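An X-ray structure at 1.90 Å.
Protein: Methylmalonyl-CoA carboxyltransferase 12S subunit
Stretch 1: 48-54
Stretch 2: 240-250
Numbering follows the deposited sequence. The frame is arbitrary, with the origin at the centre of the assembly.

Stretch 1 (48-54) ERLNNLL
Stretch 2, residues 240-250: DDDAAELIAKK

Two helices of one chain, 48-53 and 241-250, pack with N-to-C directions 42° apart (signed crossing angle -42°) and axes 10.0 Å apart at closest approach. Phi/psi stay near -65/-40 through both helices, with phi -77° at Asn-52 and Leu-53; Leu-54 (-85/156) is the first residue to leave helical values after the first, and Asp-240 (-152/-169) precedes the second. Asp-240, chi1 p (50°), reaches forward so that its OD1 accepts from Ala-243 N at 3.1 Å, capping the helix. In register, Arg-49 CA lies 7.4 Å from Asp-241 CA, and Leu-53 CA 5.6 Å from Glu-245 CA, the closer of the two pairs. Arg-49 leaves its helix sideways, but the extended m, t, t chain (chi4 167°) carries the guanidinium to Asp-241, whose CA-to-CB bond points toward the first helix with chi1 m (-69°). Asp-241 OD1 sits at the guanidinium edge, near its plane, and accepts from both Arg-49 NE and Arg-49 NH2 at 2.8 Å each, a buried salt bridge. Glu-245, chi1 m and chi2 between wells at 145°, has its CA-to-CB bond toward the first helix; its OE1 lies 3.5 Å from Arg-49 CA and its OE2 3.2 Å from Asn-52 CB, so the carboxylate packs against these two carbons. Leu-53 (t, p) also starts sideways, yet its CD1 reaches Ala-248 CB at 4.0 Å, an apolar contact beside the polar pairs; the CA-to-CB bond of the small alanine points toward the leucine's helix. Lys-249, m with chi2 to chi4 all t, is extended beyond CB and reaches across to the C-terminal end of the first helix: its NZ donates to Asn-52 O at 3.1 Å, while its CE passes 3.2 Å from Leu-53 O. Together the stretches bury 369 Å².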

# COMPACT_ATOMS: atom_id res chain seq x y z
N GLU E 48 -7.79 -27.37 -35.85
CA GLU E 48 -6.47 -27.74 -36.32
C GLU E 48 -5.48 -26.66 -35.87
O GLU E 48 -4.35 -26.96 -35.49
CB GLU E 48 -6.46 -27.85 -37.85
CG GLU E 48 -7.15 -29.10 -38.37
CD GLU E 48 -7.49 -29.03 -39.85
OE1 GLU E 48 -7.93 -30.06 -40.39
OE2 GLU E 48 -7.32 -27.97 -40.47
N ARG E 49 -5.91 -25.41 -35.93
CA ARG E 49 -5.05 -24.29 -35.53
C ARG E 49 -4.63 -24.40 -34.06
O ARG E 49 -3.46 -24.24 -33.73
CB ARG E 49 -5.78 -22.96 -35.78
CG ARG E 49 -5.82 -22.59 -37.27
CD ARG E 49 -6.84 -21.49 -37.59
NE ARG E 49 -6.80 -21.13 -39.01
CZ ARG E 49 -7.72 -20.39 -39.64
NH1 ARG E 49 -8.77 -19.92 -38.99
NH2 ARG E 49 -7.59 -20.15 -40.94
N LEU E 50 -5.59 -24.69 -33.19
CA LEU E 50 -5.26 -24.83 -31.78
C LEU E 50 -4.38 -26.06 -31.58
O LEU E 50 -3.43 -26.04 -30.80
CB LEU E 50 -6.53 -24.95 -30.94
CG LEU E 50 -7.29 -23.64 -30.76
CD1 LEU E 50 -8.63 -23.90 -30.08
CD2 LEU E 50 -6.43 -22.68 -29.93
N ASN E 51 -4.69 -27.13 -32.30
CA ASN E 51 -3.92 -28.36 -32.17
C ASN E 51 -2.48 -28.16 -32.64
O ASN E 51 -1.56 -28.76 -32.09
CB ASN E 51 -4.57 -29.50 -32.96
CG ASN E 51 -3.94 -30.84 -32.64
OD1 ASN E 51 -3.95 -31.29 -31.49
ND2 ASN E 51 -3.37 -31.48 -33.66
N ASN E 52 -2.30 -27.33 -33.66
CA ASN E 52 -0.98 -27.04 -34.20
C ASN E 52 -0.18 -26.07 -33.32
O ASN E 52 1.04 -26.19 -33.19
CB ASN E 52 -1.11 -26.45 -35.61
CG ASN E 52 -1.49 -27.49 -36.64
OD1 ASN E 52 -1.93 -27.17 -37.74
ND2 ASN E 52 -1.31 -28.75 -36.29
N LEU E 53 -0.88 -25.12 -32.71
CA LEU E 53 -0.23 -24.13 -31.86
C LEU E 53 0.16 -24.66 -30.48
O LEU E 53 1.26 -24.39 -29.99
CB LEU E 53 -1.15 -22.92 -31.68
CG LEU E 53 -0.63 -21.84 -30.72
CD1 LEU E 53 0.45 -20.99 -31.41
CD2 LEU E 53 -1.78 -20.94 -30.28
N LEU E 54 -0.75 -25.39 -29.85
CA LEU E 54 -0.54 -25.90 -28.50
C LEU E 54 0.23 -27.22 -28.42
O LEU E 54 0.26 -28.00 -29.39
CB LEU E 54 -1.89 -26.06 -27.80
CG LEU E 54 -2.81 -24.83 -27.82
CD1 LEU E 54 -4.20 -25.19 -27.30
CD2 LEU E 54 -2.19 -23.71 -26.98
N ASP E 240 0.95 -18.53 -44.56
CA ASP E 240 -0.25 -19.32 -44.32
C ASP E 240 -0.37 -19.62 -42.83
O ASP E 240 0.38 -19.07 -42.03
CB ASP E 240 -0.21 -20.63 -45.11
CG ASP E 240 1.10 -21.38 -44.92
OD1 ASP E 240 1.74 -21.25 -43.86
OD2 ASP E 240 1.48 -22.12 -45.85
N ASP E 241 -1.29 -20.50 -42.47
CA ASP E 241 -1.49 -20.83 -41.07
C ASP E 241 -0.31 -21.50 -40.39
O ASP E 241 -0.07 -21.25 -39.22
CB ASP E 241 -2.75 -21.68 -40.90
CG ASP E 241 -4.01 -20.89 -41.17
OD1 ASP E 241 -5.10 -21.50 -41.25
OD2 ASP E 241 -3.90 -19.66 -41.32
N ASP E 242 0.41 -22.38 -41.09
CA ASP E 242 1.56 -23.04 -40.46
C ASP E 242 2.60 -21.97 -40.11
O ASP E 242 3.23 -22.03 -39.05
CB ASP E 242 2.21 -24.05 -41.40
CG ASP E 242 1.41 -25.34 -41.53
OD1 ASP E 242 1.35 -25.86 -42.66
OD2 ASP E 242 0.88 -25.84 -40.51
N ALA E 243 2.78 -21.01 -41.00
CA ALA E 243 3.74 -19.93 -40.78
C ALA E 243 3.30 -19.01 -39.64
O ALA E 243 4.14 -18.50 -38.89
CB ALA E 243 3.91 -19.13 -42.06
N ALA E 244 2.00 -18.78 -39.53
CA ALA E 244 1.47 -17.90 -38.50
C ALA E 244 1.67 -18.54 -37.14
O ALA E 244 1.97 -17.85 -36.16
CB ALA E 244 -0.03 -17.63 -38.75
N GLU E 245 1.50 -19.86 -37.08
CA GLU E 245 1.67 -20.61 -35.85
C GLU E 245 3.14 -20.60 -35.43
O GLU E 245 3.44 -20.46 -34.24
CB GLU E 245 1.14 -22.04 -36.05
CG GLU E 245 -0.40 -22.06 -36.08
CD GLU E 245 -1.01 -23.09 -37.03
OE1 GLU E 245 -2.24 -23.00 -37.26
OE2 GLU E 245 -0.29 -23.98 -37.52
N LEU E 246 4.05 -20.71 -36.39
CA LEU E 246 5.48 -20.66 -36.06
C LEU E 246 5.83 -19.26 -35.57
O LEU E 246 6.59 -19.10 -34.62
CB LEU E 246 6.34 -21.01 -37.28
CG LEU E 246 6.42 -22.50 -37.68
CD1 LEU E 246 7.26 -22.68 -38.95
CD2 LEU E 246 7.04 -23.29 -36.53
N ILE E 247 5.29 -18.24 -36.22
CA ILE E 247 5.58 -16.87 -35.80
C ILE E 247 5.03 -16.62 -34.39
O ILE E 247 5.71 -16.03 -33.54
CB ILE E 247 4.99 -15.82 -36.79
CG1 ILE E 247 5.74 -15.89 -38.13
CG2 ILE E 247 5.10 -14.42 -36.20
CD1 ILE E 247 5.04 -15.13 -39.26
N ALA E 248 3.81 -17.09 -34.14
CA ALA E 248 3.21 -16.90 -32.82
C ALA E 248 4.07 -17.51 -31.71
O ALA E 248 4.21 -16.92 -30.65
CB ALA E 248 1.80 -17.53 -32.77
N LYS E 249 4.63 -18.69 -31.96
CA LYS E 249 5.47 -19.37 -30.97
C LYS E 249 6.79 -18.62 -30.78
O LYS E 249 7.25 -18.45 -29.66
CB LYS E 249 5.76 -20.82 -31.39
CG LYS E 249 4.52 -21.69 -31.50
CD LYS E 249 4.89 -23.14 -31.87
CE LYS E 249 3.65 -23.98 -32.06
NZ LYS E 249 3.94 -25.40 -32.46
N LYS E 250 7.39 -18.19 -31.89
CA LYS E 250 8.66 -17.45 -31.83
C LYS E 250 8.44 -16.15 -31.03
O LYS E 250 9.21 -15.82 -30.13
CB LYS E 250 9.14 -17.12 -33.25
CG LYS E 250 10.44 -16.32 -33.31
CD LYS E 250 11.62 -17.16 -32.88
CE LYS E 250 12.92 -16.39 -33.01
NZ LYS E 250 14.05 -17.21 -32.55